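Local structure of glycoside hydrolase family 5 (Aspergillus oryzae, 6LA0) at residues Thr185-Asp197 and Ala206-Ile219. The protein hydrolyses rutinosides as a secreted family 5 glycoside hydrolase and may also act on beta-1,3-glucans. Numbering follows the deposited sequence.
Sequences TIEPMNEPTDNPD and ALSDRGATWVLKYI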
ATOM      1  N   THR A 185      10.509   4.928  -5.154  1.00 18.94           N
ATOM      2  CA  THR A 185       9.635   4.436  -6.208  1.00 15.99           C
ATOM      3  C   THR A 185       8.284   5.121  -6.064  1.00 16.45           C
ATOM      4  O   THR A 185       7.735   5.181  -4.957  1.00 18.45           O
ATOM      5  CB  THR A 185       9.494   2.905  -6.104  1.00 19.43           C
ATOM      6  OG1 THR A 185      10.709   2.291  -6.539  1.00 17.02           O
ATOM      7  CG2 THR A 185       8.324   2.380  -6.934  1.00 15.66           C
ATOM      8  N   ILE A 186       7.744   5.638  -7.167  1.00 16.01           N
ATOM      9  CA  ILE A 186       6.494   6.390  -7.135  1.00 17.64           C
ATOM     10  C   ILE A 186       5.335   5.481  -7.539  1.00 17.42           C
ATOM     11  O   ILE A 186       5.320   4.930  -8.646  1.00 17.52           O
ATOM     12  CB  ILE A 186       6.569   7.643  -8.025  1.00 13.84           C
ATOM     13  CG1 ILE A 186       7.559   8.644  -7.429  1.00 17.53           C
ATOM     14  CG2 ILE A 186       5.191   8.244  -8.161  1.00 15.37           C
ATOM     15  CD1 ILE A 186       7.704   9.953  -8.217  1.00 14.50           C
ATOM     16  N   GLU A 187       4.357   5.328  -6.638  1.00 16.62           N
ATOM     17  CA  GLU A 187       3.160   4.528  -6.899  1.00 19.39           C
ATOM     18  C   GLU A 187       1.938   5.441  -6.969  1.00 16.10           C
ATOM     19  O   GLU A 187       1.405   5.854  -5.923  1.00 15.02           O
ATOM     20  CB  GLU A 187       2.979   3.448  -5.815  1.00 17.34           C
ATOM     21  CG  GLU A 187       1.753   2.536  -6.024  1.00 16.59           C
ATOM     22  CD  GLU A 187       1.804   1.247  -5.204  1.00 19.58           C
ATOM     23  OE1 GLU A 187       2.301   1.280  -4.059  1.00 16.71           O
ATOM     24  OE2 GLU A 187       1.345   0.195  -5.710  1.00 16.23           O
ATOM     25  N   PRO A 188       1.449   5.772  -8.165  1.00 18.47           N
ATOM     26  CA  PRO A 188       0.477   6.865  -8.328  1.00 14.84           C
ATOM     27  C   PRO A 188      -0.984   6.504  -8.091  1.00 18.66           C
ATOM     28  O   PRO A 188      -1.834   7.384  -8.231  1.00 18.56           O
ATOM     29  CB  PRO A 188       0.708   7.277  -9.789  1.00 12.71           C
ATOM     30  CG  PRO A 188       1.061   5.958 -10.469  1.00 16.52           C
ATOM     31  CD  PRO A 188       1.899   5.222  -9.461  1.00 16.29           C
ATOM     32  N   MET A 189      -1.310   5.260  -7.721  1.00 14.27           N
ATOM     33  CA  MET A 189      -2.678   4.913  -7.338  1.00 13.14           C
ATOM     34  C   MET A 189      -2.649   3.574  -6.610  1.00 18.16           C
ATOM     35  O   MET A 189      -1.619   2.906  -6.548  1.00 17.98           O
ATOM     36  CB  MET A 189      -3.606   4.850  -8.558  1.00 15.79           C
ATOM     37  CG  MET A 189      -3.404   3.606  -9.416  1.00 21.44           C
ATOM     38  SD  MET A 189      -3.912   3.783 -11.137  1.00 18.86           S
ATOM     39  CE  MET A 189      -5.631   4.252 -10.993  1.00 16.66           C
ATOM     40  N   ASN A 190      -3.808   3.182  -6.082  1.00 16.71           N
ATOM     41  CA  ASN A 190      -3.934   1.959  -5.298  1.00 15.27           C
ATOM     42  C   ASN A 190      -5.342   1.404  -5.453  1.00 17.05           C
ATOM     43  O   ASN A 190      -6.318   2.129  -5.236  1.00 17.34           O
ATOM     44  CB  ASN A 190      -3.634   2.213  -3.816  1.00 17.86           C
ATOM     45  CG  ASN A 190      -3.837   0.980  -2.962  1.00 17.56           C
ATOM     46  OD1 ASN A 190      -2.995   0.079  -2.941  1.00 16.13           O
ATOM     47  ND2 ASN A 190      -4.967   0.918  -2.272  1.00 19.85           N
ATOM     48  N   GLU A 191      -5.426   0.127  -5.841  1.00 14.85           N
ATOM     49  CA  GLU A 191      -6.657  -0.656  -5.964  1.00 18.22           C
ATOM     50  C   GLU A 191      -7.845   0.078  -6.608  1.00 17.21           C
ATOM     51  O   GLU A 191      -8.920   0.166  -6.008  1.00 17.71           O
ATOM     52  CB  GLU A 191      -7.049  -1.245  -4.611  1.00 20.31           C
ATOM     53  CG  GLU A 191      -5.998  -2.205  -4.067  1.00 16.86           C
ATOM     54  CD  GLU A 191      -6.399  -2.871  -2.748  1.00 23.83           C
ATOM     55  OE1 GLU A 191      -7.468  -2.507  -2.201  1.00 23.50           O
ATOM     56  OE2 GLU A 191      -5.649  -3.763  -2.266  1.00 17.73           O
ATOM     57  N   PRO A 192      -7.703   0.541  -7.854  1.00 16.35           N
ATOM     58  CA  PRO A 192      -8.863   1.124  -8.546  1.00 15.36           C
ATOM     59  C   PRO A 192      -9.859   0.044  -8.951  1.00 22.22           C
ATOM     60  O   PRO A 192      -9.501  -0.927  -9.623  1.00 22.95           O
ATOM     61  CB  PRO A 192      -8.241   1.803  -9.773  1.00 22.02           C
ATOM     62  CG  PRO A 192      -7.012   0.971 -10.055  1.00 18.97           C
ATOM     63  CD  PRO A 192      -6.480   0.627  -8.676  1.00 18.18           C
ATOM     64  N   THR A 193     -11.119   0.217  -8.541  1.00 23.88           N
ATOM     65  CA  THR A 193     -12.200  -0.669  -8.961  1.00 22.61           C
ATOM     66  C   THR A 193     -13.448   0.156  -9.253  1.00 26.84           C
ATOM     67  O   THR A 193     -13.682   1.191  -8.621  1.00 23.48           O
ATOM     68  CB  THR A 193     -12.546  -1.733  -7.897  1.00 22.87           C
ATOM     69  OG1 THR A 193     -13.009  -1.093  -6.704  1.00 26.12           O
ATOM     70  CG2 THR A 193     -11.338  -2.595  -7.568  1.00 24.96           C
ATOM     71  N   ASP A 194     -14.269  -0.320 -10.203  1.00 25.14           N
ATOM     72  CA  ASP A 194     -15.561   0.308 -10.462  1.00 23.83           C
ATOM     73  C   ASP A 194     -16.765  -0.625 -10.344  1.00 29.62           C
ATOM     74  O   ASP A 194     -17.887  -0.181 -10.600  1.00 32.95           O
ATOM     75  CB  ASP A 194     -15.564   0.989 -11.853  1.00 26.12           C
ATOM     76  CG  ASP A 194     -15.375   0.004 -13.007  1.00 25.03           C
ATOM     77  OD1 ASP A 194     -15.162  -1.203 -12.772  1.00 27.97           O
ATOM     78  OD2 ASP A 194     -15.437   0.456 -14.163  1.00 28.50           O
ATOM     79  N   ASN A 195     -16.576  -1.885  -9.937  1.00 30.74           N
ATOM     80  CA  ASN A 195     -17.684  -2.829  -9.788  1.00 35.54           C
ATOM     81  C   ASN A 195     -18.342  -2.648  -8.426  1.00 37.56           C
ATOM     82  O   ASN A 195     -17.650  -2.746  -7.404  1.00 41.03           O
ATOM     83  CB  ASN A 195     -17.181  -4.263  -9.930  1.00 34.79           C
ATOM     84  CG  ASN A 195     -18.301  -5.278 -10.126  1.00 38.83           C
ATOM     85  OD1 ASN A 195     -19.420  -5.115  -9.623  1.00 42.01           O
ATOM     86  ND2 ASN A 195     -17.997  -6.339 -10.865  1.00 36.67           N
ATOM     87  N   PRO A 196     -19.656  -2.394  -8.356  1.00 41.39           N
ATOM     88  CA  PRO A 196     -20.304  -2.195  -7.048  1.00 39.42           C
ATOM     89  C   PRO A 196     -20.549  -3.462  -6.232  1.00 42.95           C
ATOM     90  O   PRO A 196     -20.904  -3.343  -5.052  1.00 44.47           O
ATOM     91  CB  PRO A 196     -21.639  -1.526  -7.421  1.00 40.79           C
ATOM     92  CG  PRO A 196     -21.410  -0.938  -8.781  1.00 40.80           C
ATOM     93  CD  PRO A 196     -20.511  -1.937  -9.459  1.00 41.48           C
ATOM     94  N   ASP A 197     -20.378  -4.661  -6.796  1.00 42.92           N
ATOM     95  CA  ASP A 197     -20.589  -5.897  -6.045  1.00 42.41           C
ATOM     96  C   ASP A 197     -19.371  -6.152  -5.167  1.00 46.03           C
ATOM     97  O   ASP A 197     -18.279  -6.438  -5.672  1.00 43.48           O
ATOM     98  CB  ASP A 197     -20.849  -7.064  -6.995  1.00 41.47           C
ATOM     99  CG  ASP A 197     -21.001  -8.418  -6.271  1.00 47.50           C
ATOM    100  OD1 ASP A 197     -20.874  -8.505  -5.031  1.00 47.73           O
ATOM    101  OD2 ASP A 197     -21.272  -9.415  -6.984  1.00 46.85           O
ATOM    102  N   ALA A 206     -13.532  -6.970 -10.635  1.00 27.34           N
ATOM    103  CA  ALA A 206     -13.789  -5.746  -9.894  1.00 27.35           C
ATOM    104  C   ALA A 206     -13.579  -4.489 -10.731  1.00 29.26           C
ATOM    105  O   ALA A 206     -14.004  -3.413 -10.299  1.00 26.84           O
ATOM    106  CB  ALA A 206     -12.907  -5.696  -8.647  1.00 27.80           C
ATOM    107  N   LEU A 207     -12.940  -4.598 -11.900  1.00 28.36           N
ATOM    108  CA  LEU A 207     -12.702  -3.468 -12.790  1.00 26.15           C
ATOM    109  C   LEU A 207     -13.189  -3.837 -14.181  1.00 25.59           C
ATOM    110  O   LEU A 207     -12.698  -4.804 -14.770  1.00 24.51           O
ATOM    111  CB  LEU A 207     -11.213  -3.088 -12.839  1.00 24.52           C
ATOM    112  CG  LEU A 207     -10.787  -1.844 -13.638  1.00 23.89           C
ATOM    113  CD1 LEU A 207     -11.324  -0.533 -13.054  1.00 23.00           C
ATOM    114  CD2 LEU A 207      -9.264  -1.784 -13.777  1.00 24.21           C
ATOM    115  N   SER A 208     -14.143  -3.062 -14.701  1.00 25.01           N
ATOM    116  CA  SER A 208     -14.655  -3.246 -16.051  1.00 29.17           C
ATOM    117  C   SER A 208     -13.623  -2.800 -17.086  1.00 28.63           C
ATOM    118  O   SER A 208     -12.672  -2.080 -16.778  1.00 23.09           O
ATOM    119  CB  SER A 208     -15.945  -2.450 -16.246  1.00 20.92           C
ATOM    120  OG  SER A 208     -15.670  -1.057 -16.371  1.00 28.18           O
ATOM    121  N   ASP A 209     -13.821  -3.244 -18.336  1.00 25.41           N
ATOM    122  CA  ASP A 209     -12.936  -2.777 -19.403  1.00 27.39           C
ATOM    123  C   ASP A 209     -13.094  -1.281 -19.646  1.00 25.06           C
ATOM    124  O   ASP A 209     -12.118  -0.601 -19.976  1.00 21.92           O
ATOM    125  CB  ASP A 209     -13.194  -3.548 -20.695  1.00 31.25           C
ATOM    126  CG  ASP A 209     -12.905  -5.020 -20.555  1.00 35.33           C
ATOM    127  OD1 ASP A 209     -11.832  -5.386 -20.010  1.00 29.44           O
ATOM    128  OD2 ASP A 209     -13.766  -5.813 -20.984  1.00 44.04           O
ATOM    129  N   ARG A 210     -14.306  -0.755 -19.491  1.00 24.78           N
ATOM    130  CA  ARG A 210     -14.511   0.684 -19.606  1.00 26.98           C
ATOM    131  C   ARG A 210     -13.691   1.445 -18.567  1.00 26.67           C
ATOM    132  O   ARG A 210     -13.006   2.423 -18.891  1.00 25.56           O
ATOM    133  CB  ARG A 210     -15.996   1.003 -19.449  1.00 32.43           C
ATOM    134  CG  ARG A 210     -16.303   2.464 -19.597  1.00 34.23           C
ATOM    135  CD  ARG A 210     -17.759   2.698 -19.935  1.00 34.42           C
ATOM    136  NE  ARG A 210     -18.026   4.129 -20.025  1.00 38.16           N
ATOM    137  CZ  ARG A 210     -18.597   4.843 -19.060  1.00 35.49           C
ATOM    138  NH1 ARG A 210     -18.975   4.251 -17.923  1.00 35.28           N
ATOM    139  NH2 ARG A 210     -18.796   6.145 -19.235  1.00 38.49           N
ATOM    140  N   GLY A 211     -13.759   1.008 -17.304  1.00 26.00           N
ATOM    141  CA  GLY A 211     -12.956   1.627 -16.261  1.00 23.60           C
ATOM    142  C   GLY A 211     -11.466   1.435 -16.468  1.00 22.96           C
ATOM    143  O   GLY A 211     -10.671   2.300 -16.101  1.00 22.59           O
ATOM    144  N   ALA A 212     -11.070   0.318 -17.082  1.00 23.93           N
ATOM    145  CA  ALA A 212      -9.653   0.070 -17.339  1.00 21.19           C
ATOM    146  C   ALA A 212      -9.075   1.028 -18.380  1.00 20.54           C
ATOM    147  O   ALA A 212      -7.878   1.327 -18.342  1.00 18.86           O
ATOM    148  CB  ALA A 212      -9.444  -1.381 -17.781  1.00 24.72           C
ATOM    149  N   THR A 213      -9.881   1.515 -19.323  1.00 20.30           N
ATOM    150  CA  THR A 213      -9.335   2.468 -20.289  1.00 23.09           C
ATOM    151  C   THR A 213      -8.967   3.779 -19.601  1.00 22.11           C
ATOM    152  O   THR A 213      -7.934   4.388 -19.912  1.00 20.26           O
ATOM    153  CB  THR A 213     -10.327   2.706 -21.426  1.00 24.67           C
ATOM    154  OG1 THR A 213     -11.508   3.337 -20.917  1.00 31.70           O
ATOM    155  CG2 THR A 213     -10.713   1.382 -22.072  1.00 21.33           C
ATOM    156  N   TRP A 214      -9.771   4.205 -18.628  1.00 20.75           N
ATOM    157  CA  TRP A 214      -9.429   5.417 -17.888  1.00 18.74           C
ATOM    158  C   TRP A 214      -8.187   5.199 -17.032  1.00 17.36           C
ATOM    159  O   TRP A 214      -7.319   6.076 -16.959  1.00 17.93           O
ATOM    160  CB  TRP A 214     -10.615   5.871 -17.028  1.00 22.58           C
ATOM    161  CG  TRP A 214     -10.485   7.311 -16.569  1.00 21.60           C
ATOM    162  CD1 TRP A 214     -10.149   7.748 -15.315  1.00 20.48           C
ATOM    163  CD2 TRP A 214     -10.671   8.492 -17.371  1.00 21.01           C
ATOM    164  NE1 TRP A 214     -10.112   9.125 -15.292  1.00 22.89           N
ATOM    165  CE2 TRP A 214     -10.434   9.605 -16.536  1.00 21.87           C
ATOM    166  CE3 TRP A 214     -11.026   8.712 -18.707  1.00 22.58           C
ATOM    167  CZ2 TRP A 214     -10.540  10.929 -16.998  1.00 23.13           C
ATOM    168  CZ3 TRP A 214     -11.118  10.033 -19.171  1.00 22.91           C
ATOM    169  CH2 TRP A 214     -10.874  11.121 -18.313  1.00 23.78           C
ATOM    170  N   VAL A 215      -8.078   4.031 -16.388  1.00 17.37           N
ATOM    171  CA  VAL A 215      -6.885   3.723 -15.599  1.00 17.23           C
ATOM    172  C   VAL A 215      -5.638   3.747 -16.480  1.00 18.05           C
ATOM    173  O   VAL A 215      -4.602   4.311 -16.103  1.00 17.62           O
ATOM    174  CB  VAL A 215      -7.052   2.369 -14.886  1.00 16.31           C
ATOM    175  CG1 VAL A 215      -5.769   1.973 -14.157  1.00 16.49           C
ATOM    176  CG2 VAL A 215      -8.210   2.446 -13.913  1.00 20.53           C
ATOM    177  N   LEU A 216      -5.716   3.121 -17.664  1.00 18.00           N
ATOM    178  CA  LEU A 216      -4.595   3.142 -18.602  1.00 16.45           C
ATOM    179  C   LEU A 216      -4.246   4.563 -19.026  1.00 15.51           C
ATOM    180  O   LEU A 216      -3.068   4.927 -19.077  1.00 17.02           O
ATOM    181  CB  LEU A 216      -4.918   2.296 -19.835  1.00 18.07           C
ATOM    182  CG  LEU A 216      -3.752   2.059 -20.802  1.00 23.84           C
ATOM    183  CD1 LEU A 216      -2.748   1.084 -20.202  1.00 20.87           C
ATOM    184  CD2 LEU A 216      -4.251   1.564 -22.157  1.00 22.68           C
ATOM    185  N   LYS A 217      -5.247   5.369 -19.366  1.00 16.47           N
ATOM    186  CA  LYS A 217      -4.969   6.779 -19.661  1.00 18.90           C
ATOM    187  C   LYS A 217      -4.147   7.417 -18.543  1.00 17.99           C
ATOM    188  O   LYS A 217      -3.116   8.058 -18.799  1.00 17.23           O
ATOM    189  CB  LYS A 217      -6.276   7.541 -19.884  1.00 17.18           C
ATOM    190  CG  LYS A 217      -6.115   9.055 -20.014  1.00 19.17           C
ATOM    191  CD  LYS A 217      -7.485   9.714 -20.153  1.00 20.32           C
ATOM    192  CE  LYS A 217      -7.430  11.215 -19.877  1.00 25.58           C
ATOM    193  NZ  LYS A 217      -6.923  11.961 -21.068  1.00 24.79           N
ATOM    194  N   TYR A 218      -4.562   7.202 -17.284  1.00 18.91           N
ATOM    195  CA  TYR A 218      -3.850   7.775 -16.139  1.00 14.79           C
ATOM    196  C   TYR A 218      -2.425   7.250 -16.034  1.00 15.13           C
ATOM    197  O   TYR A 218      -1.479   8.026 -15.874  1.00 15.46           O
ATOM    198  CB  TYR A 218      -4.608   7.470 -14.845  1.00 19.48           C
ATOM    199  CG  TYR A 218      -3.935   7.992 -13.572  1.00 17.05           C
ATOM    200  CD1 TYR A 218      -3.711   9.359 -13.395  1.00 15.71           C
ATOM    201  CD2 TYR A 218      -3.561   7.127 -12.548  1.00 18.27           C
ATOM    202  CE1 TYR A 218      -3.108   9.854 -12.235  1.00 16.12           C
ATOM    203  CE2 TYR A 218      -2.969   7.612 -11.369  1.00 14.62           C
ATOM    204  CZ  TYR A 218      -2.751   8.981 -11.225  1.00 16.50           C
ATOM    205  OH  TYR A 218      -2.158   9.462 -10.086  1.00 13.64           O
ATOM    206  N   ILE A 219      -2.246   5.921 -16.087  1.00 19.13           N
ATOM    207  CA  ILE A 219      -0.916   5.393 -15.800  1.00 15.58           C
ATOM    208  C   ILE A 219       0.058   5.775 -16.905  1.00 15.44           C
ATOM    209  O   ILE A 219       1.244   5.982 -16.644  1.00 15.84           O
ATOM    210  CB  ILE A 219      -0.951   3.868 -15.543  1.00 17.16           C
ATOM    211  CG1 ILE A 219       0.362   3.394 -14.906  1.00 20.07           C
ATOM    212  CG2 ILE A 219      -1.193   3.072 -16.813  1.00 19.52           C
ATOM    213  CD1 ILE A 219       0.635   3.945 -13.518  1.00 20.97           C
TER
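Asp194 meets the start of helix 209-229 with both carboxylate oxygens, a worked example of a loop side chain gripping a helix N-terminus. Asp194 OD1 accepts a nearly straight bond from Ser208 N (2.9 Å, 167°), while Asp194 OD2 takes the hydroxyl of Ser208, OG to OD2 2.7 Å; each oxygen uses its syn lone pair. A chi1 of 63° sets Asp194 CG between the backbone N and the carbonyl carbon, with the carboxylate turned to these two donors. Ser208 OG in turn caps the helix by accepting from Gly211 N, which makes Asp194 a second-shell support of the N-cap. Gly211, without a side chain, lets Asp194 OD2 approach Gly211 CA to 3.5 Å, and the helix end would be expected to favour the negative charge.

Backbone bonds extend the grip. Ala206 O receives Asn195 N at 3.0 Å, from above the carbonyl plane, and a weak bond from Asp194 N; the methyls Thr193 CG2 and Ala206 CB touch beside them.

At the other end, Tyr218 OH donates to Pro188 O (2.8 Å), its ring carried there by a CG anti to the backbone N (chi1 179°). Met189 SD lies at the edge of that ring, 3.6 Å from Tyr218 CD2, a Met-aromatic contact, and the bent chain brings CE against Val215 CG1. Pro188 CG meets Ile219 CD1, and Ile168 of helix 158-176 adjoins both Pro188 and Tyr218.

The loop joins strand 184-187 to the helix that follows it, consistent with the TIM-barrel fold of family 5, and its Asn190-Glu191-Pro192 matches the family's Asn-Glu-Pro signature.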